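Local coordinates for putative methyltransferase (PDB 3LL7), which probably transfers methyl groups, though its substrate has not been established, at residues 286-291 against 396-401; 318-323 against 367-372; 390-395 against 402-407. All coordinates share one frame; numbering follows the deposited sequence.

Contact 1 of 3, residues 286-291 against 396-401. With FMT (formic acid), chain J.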
ATOM      1  N   TYR A 286      -4.615  30.615  -8.151  0.50 10.08           N
ATOM      2  CA  TYR A 286      -3.437  30.020  -8.729  0.50 10.40           C
ATOM      3  C   TYR A 286      -2.471  31.157  -8.913  0.50 10.39           C
ATOM      4  O   TYR A 286      -2.856  32.278  -9.248  0.50 10.89           O
ATOM      5  CB  TYR A 286      -3.771  29.304 -10.039  0.50 10.05           C
ATOM      6  CG  TYR A 286      -4.596  28.066  -9.782  0.50  9.68           C
ATOM      7  CD1 TYR A 286      -3.988  26.865  -9.429  0.50  9.50           C
ATOM      8  CD2 TYR A 286      -5.979  28.104  -9.849  0.50  7.82           C
ATOM      9  CE1 TYR A 286      -4.727  25.734  -9.163  0.50  9.23           C
ATOM     10  CE2 TYR A 286      -6.738  26.977  -9.574  0.50  7.59           C
ATOM     11  CZ  TYR A 286      -6.105  25.788  -9.245  0.50  8.69           C
ATOM     12  OH  TYR A 286      -6.833  24.661  -8.967  0.50  7.37           O
ATOM     13  N   THR A 287      -1.209  30.881  -8.655  1.00  9.91           N
ATOM     14  CA  THR A 287      -0.210  31.924  -8.601  1.00 10.31           C
ATOM     15  C   THR A 287       0.730  31.936  -9.813  1.00 10.98           C
ATOM     16  O   THR A 287       1.180  30.882 -10.279  1.00 10.18           O
ATOM     17  CB  THR A 287       0.570  31.878  -7.260  1.00 10.12           C
ATOM     18  OG1 THR A 287       1.465  32.995  -7.213  1.00 11.33           O
ATOM     19  CG2 THR A 287       1.371  30.544  -7.078  1.00  9.33           C
ATOM     20  N   ASP A 288       0.985  33.138 -10.318  1.00 11.16           N
ATOM     21  CA  ASP A 288       1.932  33.342 -11.387  1.00 11.71           C
ATOM     22  C   ASP A 288       3.340  33.389 -10.840  1.00 11.93           C
ATOM     23  O   ASP A 288       4.318  33.255 -11.598  1.00 11.56           O
ATOM     24  CB  ASP A 288       1.650  34.663 -12.102  1.00 11.72           C
ATOM     25  CG  ASP A 288       0.451  34.592 -13.003  1.00 13.92           C
ATOM     26  OD1 ASP A 288       0.049  33.473 -13.338  1.00 13.04           O
ATOM     27  OD2 ASP A 288      -0.093  35.654 -13.390  1.00 13.97           O
ATOM     28  N   SER A 289       3.442  33.593  -9.522  1.00 11.42           N
ATOM     29  CA  SER A 289       4.731  33.843  -8.884  1.00 11.86           C
ATOM     30  C   SER A 289       4.979  32.888  -7.718  1.00 11.40           C
ATOM     31  O   SER A 289       4.039  32.371  -7.087  1.00 10.27           O
ATOM     32  CB  SER A 289       4.835  35.305  -8.418  1.00 12.57           C
ATOM     33  OG  SER A 289       3.805  35.575  -7.484  1.00 15.09           O
ATOM     34  N   ILE A 290       6.258  32.648  -7.452  1.00 10.83           N
ATOM     35  CA  ILE A 290       6.658  31.700  -6.424  1.00 11.15           C
ATOM     36  C   ILE A 290       6.884  32.435  -5.125  1.00 10.72           C
ATOM     37  O   ILE A 290       7.315  33.589  -5.127  1.00 11.46           O
ATOM     38  CB  ILE A 290       7.931  30.877  -6.883  1.00 11.15           C
ATOM     39  CG1 ILE A 290       8.047  29.515  -6.158  1.00 11.51           C
ATOM     40  CG2 ILE A 290       9.203  31.680  -6.718  1.00 11.43           C
ATOM     41  CD1 ILE A 290       6.895  28.510  -6.488  1.00 12.56           C
ATOM     42  N   ASP A 291       6.600  31.771  -4.012  1.00 10.30           N
ATOM     43  CA  ASP A 291       6.855  32.335  -2.700  1.00 11.22           C
ATOM     44  C   ASP A 291       8.040  31.600  -2.039  1.00 10.41           C
ATOM     45  O   ASP A 291       8.684  30.727  -2.644  1.00 10.18           O
ATOM     46  CB  ASP A 291       5.588  32.274  -1.803  1.00 11.61           C
ATOM     47  CG  ASP A 291       4.546  33.331  -2.141  1.00 17.60           C
ATOM     48  OD1 ASP A 291       4.916  34.480  -2.411  1.00 20.27           O
ATOM     49  OD2 ASP A 291       3.319  33.028  -2.058  1.00 23.73           O
HETATM   50  N   MSE A 396       3.762  27.529 -13.899  1.00  6.68           N
HETATM   51  CA  MSE A 396       3.061  28.523 -13.091  1.00  6.60           C
HETATM   52  C   MSE A 396       1.650  28.747 -13.681  1.00  7.19           C
HETATM   53  O   MSE A 396       1.340  28.226 -14.750  1.00  7.40           O
HETATM   54  CB  MSE A 396       3.849  29.862 -13.060  1.00  6.77           C
HETATM   55  CG  MSE A 396       5.316  29.702 -12.644  1.00  9.32           C
HETATM   56 SE   MSE A 396       5.508  28.829 -10.922  0.75  8.35          SE
HETATM   57  CE  MSE A 396       4.775  30.189  -9.776  1.00 10.72           C
ATOM     58  N   ALA A 397       0.825  29.544 -12.994  1.00  6.61           N
ATOM     59  CA  ALA A 397      -0.596  29.629 -13.308  1.00  7.44           C
ATOM     60  C   ALA A 397      -0.858  30.161 -14.712  1.00  8.29           C
ATOM     61  O   ALA A 397      -1.874  29.820 -15.318  1.00  9.09           O
ATOM     62  CB  ALA A 397      -1.304  30.504 -12.280  1.00  6.88           C
ATOM     63  N   ASP A 398       0.047  31.017 -15.208  1.00  8.47           N
ATOM     64  CA  ASP A 398      -0.093  31.589 -16.566  1.00  8.92           C
ATOM     65  C   ASP A 398       0.500  30.724 -17.680  1.00  8.98           C
ATOM     66  O   ASP A 398       0.608  31.178 -18.820  1.00  9.29           O
ATOM     67  CB  ASP A 398       0.525  33.003 -16.618  1.00  8.62           C
ATOM     68  CG  ASP A 398       2.007  33.032 -16.201  1.00  9.52           C
ATOM     69  OD1 ASP A 398       2.627  31.984 -15.898  1.00  9.75           O
ATOM     70  OD2 ASP A 398       2.578  34.145 -16.175  1.00 13.81           O
ATOM     71  N   GLY A 399       0.903  29.506 -17.334  1.00  8.82           N
ATOM     72  CA  GLY A 399       1.436  28.533 -18.284  1.00  8.03           C
ATOM     73  C   GLY A 399       2.947  28.597 -18.465  1.00  9.03           C
ATOM     74  O   GLY A 399       3.504  27.817 -19.253  1.00  9.24           O
ATOM     75  N   LYS A 400       3.627  29.531 -17.790  1.00  9.02           N
ATOM     76  CA  LYS A 400       5.081  29.641 -17.968  1.00  9.67           C
ATOM     77  C   LYS A 400       5.792  28.478 -17.284  1.00  9.58           C
ATOM     78  O   LYS A 400       5.549  28.180 -16.119  1.00  8.85           O
ATOM     79  CB  LYS A 400       5.636  30.961 -17.438  1.00 10.75           C
ATOM     80  CG  LYS A 400       5.166  32.199 -18.239  1.00 13.70           C
ATOM     81  CD  LYS A 400       5.785  33.465 -17.629  1.00 16.46           C
ATOM     82  CE  LYS A 400       5.517  34.690 -18.472  1.00 17.68           C
ATOM     83  NZ  LYS A 400       4.062  34.984 -18.490  1.00 20.91           N
ATOM     84  N   LYS A 401       6.681  27.828 -18.037  1.00  8.70           N
ATOM     85  CA  LYS A 401       7.447  26.734 -17.510  1.00  9.19           C
ATOM     86  C   LYS A 401       8.652  27.309 -16.815  1.00  9.25           C
ATOM     87  O   LYS A 401       9.326  28.229 -17.358  1.00  8.66           O
ATOM     88  CB  LYS A 401       7.912  25.811 -18.673  1.00  9.29           C
ATOM     89  CG  LYS A 401       6.781  25.273 -19.610  1.00 11.28           C
ATOM     90  CD  LYS A 401       5.805  24.309 -18.893  1.00 15.37           C
ATOM     91  CE  LYS A 401       4.463  24.057 -19.676  1.00 16.08           C
ATOM     92  NZ  LYS A 401       3.516  23.045 -18.998  1.00 11.27           N
TER
HETATM   93  C   FMT J 510      -0.730  22.642 -18.602  1.00 38.69           C
HETATM   94  O1  FMT J 510       0.335  23.180 -18.288  1.00 38.13           O
HETATM   95  O2  FMT J 510      -1.146  21.585 -18.122  1.00 38.81           O
HETATM   96  O   HOH W   1       4.813  33.129 -14.137  1.00 12.42           O
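Ala397 N donates to Thr287 O at 3.0 Å, the single backbone hydrogen bond between the loop 286-291 and the hairpin turn 396-401. The bond is fairly straight, at 154°, but the N-H reaches the oxygen from above the carbonyl plane. A water adds a second polar link by bridging Asp288 O (2.6 Å) and Asp398 OD1.

Apolar contacts come from Ala397 and its neighbour in the turn. The CB of Ala397 meets Tyr286 CB at 3.5 Å. Selenomethionine Met396 does more of the filling. Its chain is bent at chi2 and chi3, and its methyl ends up against the loop backbone, where Met396 CE lies 3.4 Å from Ser289 C. Ile290 CD1 is farther from Met396 CE, at 4.3 Å.

The carboxylates of Asp288 and Asp398 stack with their planes 23° apart, and Asp288 OD1 sits 3.9 Å from Asp398 OD2, a repulsion that is probably eased by Lys400. Lys400 NZ makes a salt bridge to Asp398 OD2 (2.9 Å), approaching from above the carboxylate plane. Asp398 OD1 also accepts from Lys400 N, closing an Asx turn that overlaps the end of the type I turn Met396-Gly399.

Within the loop, Thr287 OG1 donates to Ser289 O in the carbonyl plane, on a lone pair. The turn joins strands 389-395 and 401-408, and the loop leads from helix 276-281 into strand 293-297. Leu319 of strand 317-320 packs against Thr287, Ile290 and Met396 together, and Ile290 also reaches Leu342 and Ile345 of strand 337-347.

Contact 2 of 3, residues 318-323 against 367-372. With EDO (1,2-ethanediol), chain B; FMT (formic acid), chain J.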
ATOM      1  N   LYS A 318      -1.660  27.347  -5.010  1.00 12.49           N
ATOM      2  CA  LYS A 318      -1.262  26.233  -5.881  1.00 11.24           C
ATOM      3  C   LYS A 318      -0.714  26.845  -7.163  1.00 10.00           C
ATOM      4  O   LYS A 318      -1.167  27.915  -7.572  1.00  9.53           O
ATOM      5  CB  LYS A 318      -2.460  25.341  -6.188  1.00 11.49           C
ATOM      6  CG  LYS A 318      -2.088  24.037  -6.869  1.00 10.32           C
ATOM      7  CD  LYS A 318      -3.258  23.016  -6.668  1.00 11.07           C
ATOM      8  CE  LYS A 318      -2.866  21.620  -7.175  1.00 10.76           C
ATOM      9  NZ  LYS A 318      -2.907  21.536  -8.635  1.00 10.16           N
ATOM     10  N   LEU A 319       0.275  26.207  -7.791  1.00  9.80           N
ATOM     11  CA  LEU A 319       0.904  26.807  -8.969  1.00 10.12           C
ATOM     12  C   LEU A 319       0.002  26.847 -10.210  1.00 10.09           C
ATOM     13  O   LEU A 319      -0.010  27.831 -10.929  1.00  9.53           O
ATOM     14  CB  LEU A 319       2.217  26.080  -9.276  1.00 11.03           C
ATOM     15  CG  LEU A 319       3.433  26.624  -8.513  1.00 13.06           C
ATOM     16  CD1 LEU A 319       3.259  26.891  -7.044  1.00 14.39           C
ATOM     17  CD2 LEU A 319       4.715  25.735  -8.779  1.00 12.50           C
ATOM     18  N   HIS A 320      -0.750  25.773 -10.441  1.00  9.42           N
ATOM     19  CA  HIS A 320      -1.516  25.591 -11.667  1.00  9.76           C
ATOM     20  C   HIS A 320      -2.434  24.395 -11.383  1.00  9.40           C
ATOM     21  O   HIS A 320      -2.082  23.537 -10.566  1.00  9.58           O
ATOM     22  CB  HIS A 320      -0.547  25.247 -12.825  1.00  9.28           C
ATOM     23  CG  HIS A 320      -1.182  25.135 -14.186  1.00  8.90           C
ATOM     24  ND1 HIS A 320      -1.865  24.012 -14.604  1.00 10.96           N
ATOM     25  CD2 HIS A 320      -1.187  25.988 -15.239  1.00  9.32           C
ATOM     26  CE1 HIS A 320      -2.285  24.187 -15.846  1.00 11.19           C
ATOM     27  NE2 HIS A 320      -1.884  25.383 -16.256  1.00 12.26           N
ATOM     28  N   PRO A 321      -3.605  24.326 -12.038  1.00  9.01           N
ATOM     29  CA  PRO A 321      -4.487  23.154 -11.800  1.00  9.09           C
ATOM     30  C   PRO A 321      -3.818  21.823 -12.062  1.00  9.82           C
ATOM     31  O   PRO A 321      -4.147  20.827 -11.398  1.00  9.03           O
ATOM     32  CB  PRO A 321      -5.627  23.338 -12.814  1.00  9.22           C
ATOM     33  CG  PRO A 321      -5.682  24.853 -13.061  1.00 10.08           C
ATOM     34  CD  PRO A 321      -4.225  25.333 -12.923  1.00  9.83           C
ATOM     35  N   ASN A 322      -2.911  21.786 -13.051  1.00  9.91           N
ATOM     36  CA  ASN A 322      -2.156  20.537 -13.334  1.00  9.83           C
ATOM     37  C   ASN A 322      -0.733  20.453 -12.697  1.00  8.09           C
ATOM     38  O   ASN A 322      -0.061  19.413 -12.846  1.00  7.58           O
ATOM     39  CB  ASN A 322      -2.077  20.309 -14.831  1.00  9.71           C
ATOM     40  CG  ASN A 322      -3.489  20.144 -15.466  1.00 12.44           C
ATOM     41  OD1 ASN A 322      -4.382  19.574 -14.850  1.00 13.91           O
ATOM     42  ND2 ASN A 322      -3.670  20.647 -16.659  1.00 15.05           N
ATOM     43  N   SER A 323      -0.283  21.509 -12.010  1.00  8.57           N
ATOM     44  CA  SER A 323       0.976  21.447 -11.252  1.00  7.93           C
ATOM     45  C   SER A 323       0.665  21.180  -9.778  1.00  9.01           C
ATOM     46  O   SER A 323       0.188  22.062  -9.052  1.00  9.06           O
ATOM     47  CB  SER A 323       1.789  22.762 -11.367  1.00  7.30           C
ATOM     48  OG  SER A 323       1.981  23.115 -12.717  1.00  6.97           O
ATOM     49  N   CYS A 367       9.815  16.610 -11.336  1.00  9.02           N
ATOM     50  CA  CYS A 367       8.956  17.348 -12.262  1.00  9.69           C
ATOM     51  C   CYS A 367       7.501  17.241 -11.838  1.00  9.23           C
ATOM     52  O   CYS A 367       7.057  16.152 -11.387  1.00  9.72           O
ATOM     53  CB  CYS A 367       9.123  16.792 -13.676  1.00 10.63           C
ATOM     54  SG  CYS A 367      10.719  17.198 -14.364  1.00 13.08           S
ATOM     55  N   ARG A 368       6.791  18.361 -11.916  1.00  8.68           N
ATOM     56  CA  ARG A 368       5.342  18.418 -11.668  1.00  9.30           C
ATOM     57  C   ARG A 368       4.744  19.339 -12.694  1.00  9.82           C
ATOM     58  O   ARG A 368       4.664  20.560 -12.451  1.00 10.11           O
ATOM     59  CB  ARG A 368       4.983  18.942 -10.260  1.00 10.02           C
ATOM     60  CG  ARG A 368       5.461  18.065  -9.092  1.00 10.51           C
ATOM     61  CD  ARG A 368       4.601  16.816  -8.979  1.00 10.22           C
ATOM     62  NE  ARG A 368       5.132  15.915  -7.967  1.00 10.14           N
ATOM     63  CZ  ARG A 368       4.792  14.645  -7.855  1.00 15.51           C
ATOM     64  NH1 ARG A 368       3.886  14.120  -8.695  1.00 12.51           N
ATOM     65  NH2 ARG A 368       5.349  13.899  -6.894  1.00 16.37           N
ATOM     66  N   ASN A 369       4.291  18.742 -13.797  1.00  9.87           N
ATOM     67  CA  ASN A 369       3.741  19.441 -14.968  1.00 10.69           C
ATOM     68  C   ASN A 369       4.849  20.181 -15.731  1.00 10.23           C
ATOM     69  O   ASN A 369       5.108  21.380 -15.517  1.00 10.38           O
ATOM     70  CB  ASN A 369       2.574  20.355 -14.563  1.00 11.34           C
ATOM     71  CG  ASN A 369       1.834  20.923 -15.747  1.00 10.01           C
ATOM     72  OD1 ASN A 369       1.976  20.431 -16.877  1.00 13.11           O
ATOM     73  ND2 ASN A 369       1.038  21.968 -15.513  1.00  8.12           N
ATOM     74  N   PHE A 370       5.537  19.428 -16.592  1.00  9.85           N
ATOM     75  CA  PHE A 370       6.755  19.911 -17.227  1.00  9.63           C
ATOM     76  C   PHE A 370       6.968  19.070 -18.498  1.00 10.01           C
ATOM     77  O   PHE A 370       6.647  17.870 -18.489  1.00 10.00           O
ATOM     78  CB  PHE A 370       7.945  19.760 -16.262  1.00  9.78           C
ATOM     79  CG  PHE A 370       9.127  20.594 -16.627  1.00  8.66           C
ATOM     80  CD1 PHE A 370       9.085  21.973 -16.510  1.00  8.56           C
ATOM     81  CD2 PHE A 370      10.289  19.979 -17.136  1.00  9.68           C
ATOM     82  CE1 PHE A 370      10.210  22.752 -16.896  1.00  6.80           C
ATOM     83  CE2 PHE A 370      11.408  20.733 -17.503  1.00 11.15           C
ATOM     84  CZ  PHE A 370      11.355  22.116 -17.392  1.00  9.68           C
ATOM     85  N   PRO A 371       7.535  19.675 -19.560  1.00 10.12           N
ATOM     86  CA  PRO A 371       7.577  18.922 -20.839  1.00 10.79           C
ATOM     87  C   PRO A 371       8.670  17.837 -20.895  1.00 10.79           C
ATOM     88  O   PRO A 371       8.663  17.012 -21.836  1.00 11.72           O
ATOM     89  CB  PRO A 371       7.832  20.014 -21.872  1.00 11.31           C
ATOM     90  CG  PRO A 371       8.618  21.065 -21.113  1.00 11.99           C
ATOM     91  CD  PRO A 371       7.854  21.098 -19.775  1.00 10.32           C
ATOM     92  N   LEU A 372       9.603  17.856 -19.942  1.00  9.44           N
ATOM     93  CA  LEU A 372      10.648  16.815 -19.882  1.00  9.22           C
ATOM     94  C   LEU A 372      10.409  15.922 -18.671  1.00  9.38           C
ATOM     95  O   LEU A 372       9.852  16.387 -17.677  1.00 10.09           O
ATOM     96  CB  LEU A 372      12.033  17.453 -19.752  1.00  9.28           C
ATOM     97  CG  LEU A 372      12.436  18.400 -20.918  1.00 11.68           C
ATOM     98  CD1 LEU A 372      13.765  19.041 -20.589  1.00 12.28           C
ATOM     99  CD2 LEU A 372      12.470  17.672 -22.251  1.00 10.79           C
TER
HETATM  100  C1  EDO B 501       4.372  15.206 -14.831  1.00 35.52           C
HETATM  101  O1  EDO B 501       3.926  15.825 -13.633  1.00 29.80           O
HETATM  102  C2  EDO B 501       5.159  16.214 -15.656  1.00 32.16           C
HETATM  103  O2  EDO B 501       4.422  16.564 -16.818  1.00 29.91           O
HETATM  104  C   FMT J 510      -0.730  22.642 -18.602  1.00 38.69           C
HETATM  105  O1  FMT J 510       0.335  23.180 -18.288  1.00 38.13           O
HETATM  106  O2  FMT J 510      -1.146  21.585 -18.122  1.00 38.81           O
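Asn369 ND2 is held by two acceptors, Ser323 OG at 3.2 Å and O1 of a formic acid molecule at 3.1 Å. The serine oxygen lies 17° out of the amide plane. CG of Asn369 is anti to the backbone N (chi1 -171°), which points the root of the side chain at the turn 320-323; ND2 stands over one face of the His320 ring, 3.7 Å from His320 ND1. Ring and amide planes are 63° apart. Asn369 CB meanwhile packs on Asn322 O, and Asn322 ND2 donates to O2 of the same formic acid, probably a crystallisation additive that here bridges the two segments.

The contact joins the turn between strands 317-320 and 323-328, in the ferredoxin-like part of the chain, to the end of strand 364-368 in the THUMP-like part; 317-320 and 364-368 are the outermost strands of a seven-stranded mixed sheet. Ser323 OG is also bonded to Thr395 O, and Arg368 O accepts from Thr394 OG1, so both partners are also tied to strand 389-395.

Within the type I turn His320-Ser323, Asn322 N donates to His320 ND1 in the ring plane (2.9 Å), which fixes the ring's rotation. His320 O accepts from both Ser323 N and Lys318 NZ.

Contact 3 of 3, residues 390-395 against 402-407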
ATOM      1  N   THR A 390      17.302  20.265  -4.718  1.00 11.20           N
ATOM      2  CA  THR A 390      16.422  19.692  -5.729  1.00 10.83           C
ATOM      3  C   THR A 390      16.165  20.721  -6.821  1.00 11.54           C
ATOM      4  O   THR A 390      15.893  21.887  -6.520  1.00 11.67           O
ATOM      5  CB  THR A 390      15.087  19.280  -5.108  1.00 11.66           C
ATOM      6  OG1 THR A 390      15.328  18.236  -4.163  1.00 11.28           O
ATOM      7  CG2 THR A 390      14.076  18.772  -6.168  1.00 11.28           C
ATOM      8  N   LEU A 391      16.242  20.277  -8.088  1.00  9.48           N
ATOM      9  CA  LEU A 391      15.777  21.092  -9.215  1.00 10.08           C
ATOM     10  C   LEU A 391      14.405  20.561  -9.582  1.00  9.51           C
ATOM     11  O   LEU A 391      14.251  19.351  -9.783  1.00  8.88           O
ATOM     12  CB  LEU A 391      16.742  20.992 -10.392  1.00 10.29           C
ATOM     13  CG  LEU A 391      17.963  21.907 -10.384  1.00 15.45           C
ATOM     14  CD1 LEU A 391      19.007  21.417 -11.442  1.00 19.13           C
ATOM     15  CD2 LEU A 391      17.468  23.357 -10.663  1.00 15.11           C
HETATM   16  N   MSE A 392      13.415  21.450  -9.629  1.00  8.35           N
HETATM   17  CA  MSE A 392      12.015  21.066  -9.843  1.00  8.46           C
HETATM   18  C   MSE A 392      11.491  21.715 -11.122  1.00  7.62           C
HETATM   19  O   MSE A 392      11.438  22.949 -11.246  1.00  9.13           O
HETATM   20  CB  MSE A 392      11.140  21.501  -8.633  1.00  7.37           C
HETATM   21  CG  MSE A 392       9.615  21.380  -8.891  1.00  7.98           C
HETATM   22 SE   MSE A 392       9.014  19.551  -8.789  0.75  9.42          SE
HETATM   23  CE  MSE A 392       9.271  19.232  -6.914  1.00 10.40           C
ATOM     24  N   GLY A 393      11.074  20.915 -12.083  1.00  9.09           N
ATOM     25  CA  GLY A 393      10.469  21.507 -13.298  1.00  8.94           C
ATOM     26  C   GLY A 393       8.964  21.571 -13.087  1.00  9.67           C
ATOM     27  O   GLY A 393       8.368  20.586 -12.697  1.00 11.28           O
ATOM     28  N   THR A 394       8.358  22.717 -13.369  1.00  9.19           N
ATOM     29  CA  THR A 394       6.928  22.889 -13.145  1.00  8.69           C
ATOM     30  C   THR A 394       6.406  24.030 -14.005  1.00  8.55           C
ATOM     31  O   THR A 394       7.175  24.606 -14.795  1.00  8.67           O
ATOM     32  CB  THR A 394       6.623  23.064 -11.624  1.00  8.20           C
ATOM     33  OG1 THR A 394       5.202  22.945 -11.375  1.00  9.51           O
ATOM     34  CG2 THR A 394       7.148  24.386 -11.097  1.00 10.54           C
ATOM     35  N   THR A 395       5.111  24.320 -13.845  1.00  7.21           N
ATOM     36  CA  THR A 395       4.400  25.317 -14.641  1.00  7.91           C
ATOM     37  C   THR A 395       3.612  26.207 -13.706  1.00  7.81           C
ATOM     38  O   THR A 395       2.867  25.707 -12.822  1.00  8.22           O
ATOM     39  CB  THR A 395       3.437  24.636 -15.615  1.00  8.26           C
ATOM     40  OG1 THR A 395       4.163  23.689 -16.409  1.00  9.36           O
ATOM     41  CG2 THR A 395       2.763  25.681 -16.548  1.00  8.73           C
ATOM     42  N   VAL A 402       8.979  26.724 -15.664  1.00  9.56           N
ATOM     43  CA  VAL A 402      10.080  27.218 -14.833  1.00  9.25           C
ATOM     44  C   VAL A 402      10.833  26.051 -14.246  1.00  9.05           C
ATOM     45  O   VAL A 402      10.291  24.942 -14.129  1.00  8.76           O
ATOM     46  CB  VAL A 402       9.555  28.117 -13.654  1.00  8.80           C
ATOM     47  CG1 VAL A 402       8.881  29.381 -14.207  1.00  9.46           C
ATOM     48  CG2 VAL A 402       8.571  27.341 -12.715  1.00  8.53           C
ATOM     49  N   LEU A 403      12.070  26.324 -13.834  1.00  9.22           N
ATOM     50  CA  LEU A 403      12.829  25.418 -12.967  1.00  9.65           C
ATOM     51  C   LEU A 403      13.003  26.096 -11.627  1.00 10.22           C
ATOM     52  O   LEU A 403      13.351  27.304 -11.549  1.00 10.93           O
ATOM     53  CB  LEU A 403      14.237  25.115 -13.571  1.00 10.17           C
ATOM     54  CG  LEU A 403      14.150  24.206 -14.823  1.00 11.53           C
ATOM     55  CD1 LEU A 403      15.469  24.212 -15.604  1.00 12.63           C
ATOM     56  CD2 LEU A 403      13.863  22.798 -14.379  1.00 12.93           C
ATOM     57  N   LEU A 404      12.731  25.339 -10.568  1.00  9.41           N
ATOM     58  CA  LEU A 404      12.980  25.848  -9.204  1.00  9.37           C
ATOM     59  C   LEU A 404      14.170  25.134  -8.617  1.00  9.52           C
ATOM     60  O   LEU A 404      14.256  23.898  -8.668  1.00 10.36           O
ATOM     61  CB  LEU A 404      11.759  25.608  -8.295  1.00  8.48           C
ATOM     62  CG  LEU A 404      10.354  25.944  -8.850  1.00 11.48           C
ATOM     63  CD1 LEU A 404       9.293  25.579  -7.771  1.00 12.85           C
ATOM     64  CD2 LEU A 404      10.295  27.451  -9.196  1.00  9.91           C
ATOM     65  N   LEU A 405      15.072  25.924  -8.038  1.00  8.13           N
ATOM     66  CA  LEU A 405      16.166  25.396  -7.209  1.00  7.85           C
ATOM     67  C   LEU A 405      15.716  25.480  -5.759  1.00  7.25           C
ATOM     68  O   LEU A 405      15.389  26.559  -5.274  1.00  7.80           O
ATOM     69  CB  LEU A 405      17.469  26.193  -7.426  1.00  7.84           C
ATOM     70  CG  LEU A 405      18.641  25.603  -6.607  1.00  9.20           C
ATOM     71  CD1 LEU A 405      18.952  24.186  -7.169  1.00 10.61           C
ATOM     72  CD2 LEU A 405      19.876  26.506  -6.723  1.00 11.36           C
ATOM     73  N   LEU A 406      15.650  24.309  -5.112  1.00  7.59           N
ATOM     74  CA  LEU A 406      15.031  24.142  -3.784  1.00  8.32           C
ATOM     75  C   LEU A 406      16.023  23.506  -2.825  1.00  7.95           C
ATOM     76  O   LEU A 406      16.821  22.678  -3.240  1.00  9.15           O
ATOM     77  CB  LEU A 406      13.806  23.198  -3.908  1.00  6.73           C
ATOM     78  CG  LEU A 406      12.736  23.623  -4.933  1.00  8.56           C
ATOM     79  CD1 LEU A 406      11.655  22.555  -5.018  1.00  7.58           C
ATOM     80  CD2 LEU A 406      12.161  24.981  -4.529  1.00  9.13           C
ATOM     81  N   ARG A 407      15.972  23.873  -1.548  1.00  9.26           N
ATOM     82  CA  ARG A 407      16.604  23.078  -0.494  1.00  9.28           C
ATOM     83  C   ARG A 407      15.527  22.603   0.490  1.00  9.87           C
ATOM     84  O   ARG A 407      14.491  23.221   0.589  1.00  8.56           O
ATOM     85  CB  ARG A 407      17.713  23.864   0.225  1.00 10.38           C
ATOM     86  CG  ARG A 407      17.252  24.977   1.107  1.00 12.25           C
ATOM     87  CD  ARG A 407      18.418  25.471   1.994  1.00 13.39           C
ATOM     88  NE  ARG A 407      17.910  26.461   2.930  1.00 17.78           N
ATOM     89  CZ  ARG A 407      17.761  27.754   2.650  1.00 20.13           C
ATOM     90  NH1 ARG A 407      17.272  28.589   3.574  1.00 18.17           N
ATOM     91  NH2 ARG A 407      18.100  28.220   1.446  1.00 20.02           N
TER
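Six backbone hydrogen bonds join strand 390-395 to strand 402-407, in three reciprocal pairs: Thr390 with Leu406, Met392 with Leu404, and Thr394 with Val402. Met392 N to Leu404 O and the return bond Leu404 N to Met392 O are both 2.8 Å. Between them lie the non-hydrogen-bonded pairs Leu391-Leu405 and Gly393-Leu403, where CA-H groups approach carbonyl oxygens, Leu391 CA being 3.2 Å from Leu404 O.

Side chains alternate between the two faces. On one, Leu391 CD2 meets Leu405 CD1 at 3.9 Å, the two leucines crossing at a slant. Gly393 has no side chain, and Leu403 CD2 settles over its CA at 3.8 Å. The other face carries Thr390, Met392, Thr394, Val402, Leu404 and Leu406. Here the CG2 methyls of Thr394 and Val402 lie side by side, 3.7 Å apart. With Thr394 OG1 anti to its backbone N (chi1 -168°), CG2 is the branch left to meet the valine. Diagonally, Leu406 CD1 reaches Met392 CB at 3.8 Å.

Farther out, Thr394 OG1 is hydrogen-bonded to Arg368 O, and Leu325 of strand 323-328 packs on Met392 and Thr394. Ile345 and Phe340 of strand 337-347 press on Leu404 and Leu406, while Phe348 and Leu356 cover Leu403.

Both strands have backbone partners on their far edges: Leu391 and Gly393 bond to strand 364-368, and Leu403 bonds to Ile346. This is an antiparallel beta hairpin inside a mixed sheet, the N-to-C directions of the two segments 152° apart, and it lies within the THUMP-like region of the chain.

Overall arrangement
Contact 3 is the buried one, a hairpin held by regular backbone bonds and aliphatic side chains; contacts 1 and 2 lie at its turn end and are more polar. Contact 1 brings the loop 286-291 onto the hairpin turn, partly buried, with selenomethionine packing next to exposed charges. Contact 2 is a surface contact between the turn after strand 317-320 and the end of strand 364-368, and relies on amide, hydroxyl and additive hydrogen bonds. Thr395 links all three: its OG1 is bonded to Lys401 NZ of contact 1 and to Asn369 O of contact 2. Strand 317-320 connects contacts 1 and 2 through Thr287 N and Lys318 O, and both contacts touch the same formic acid.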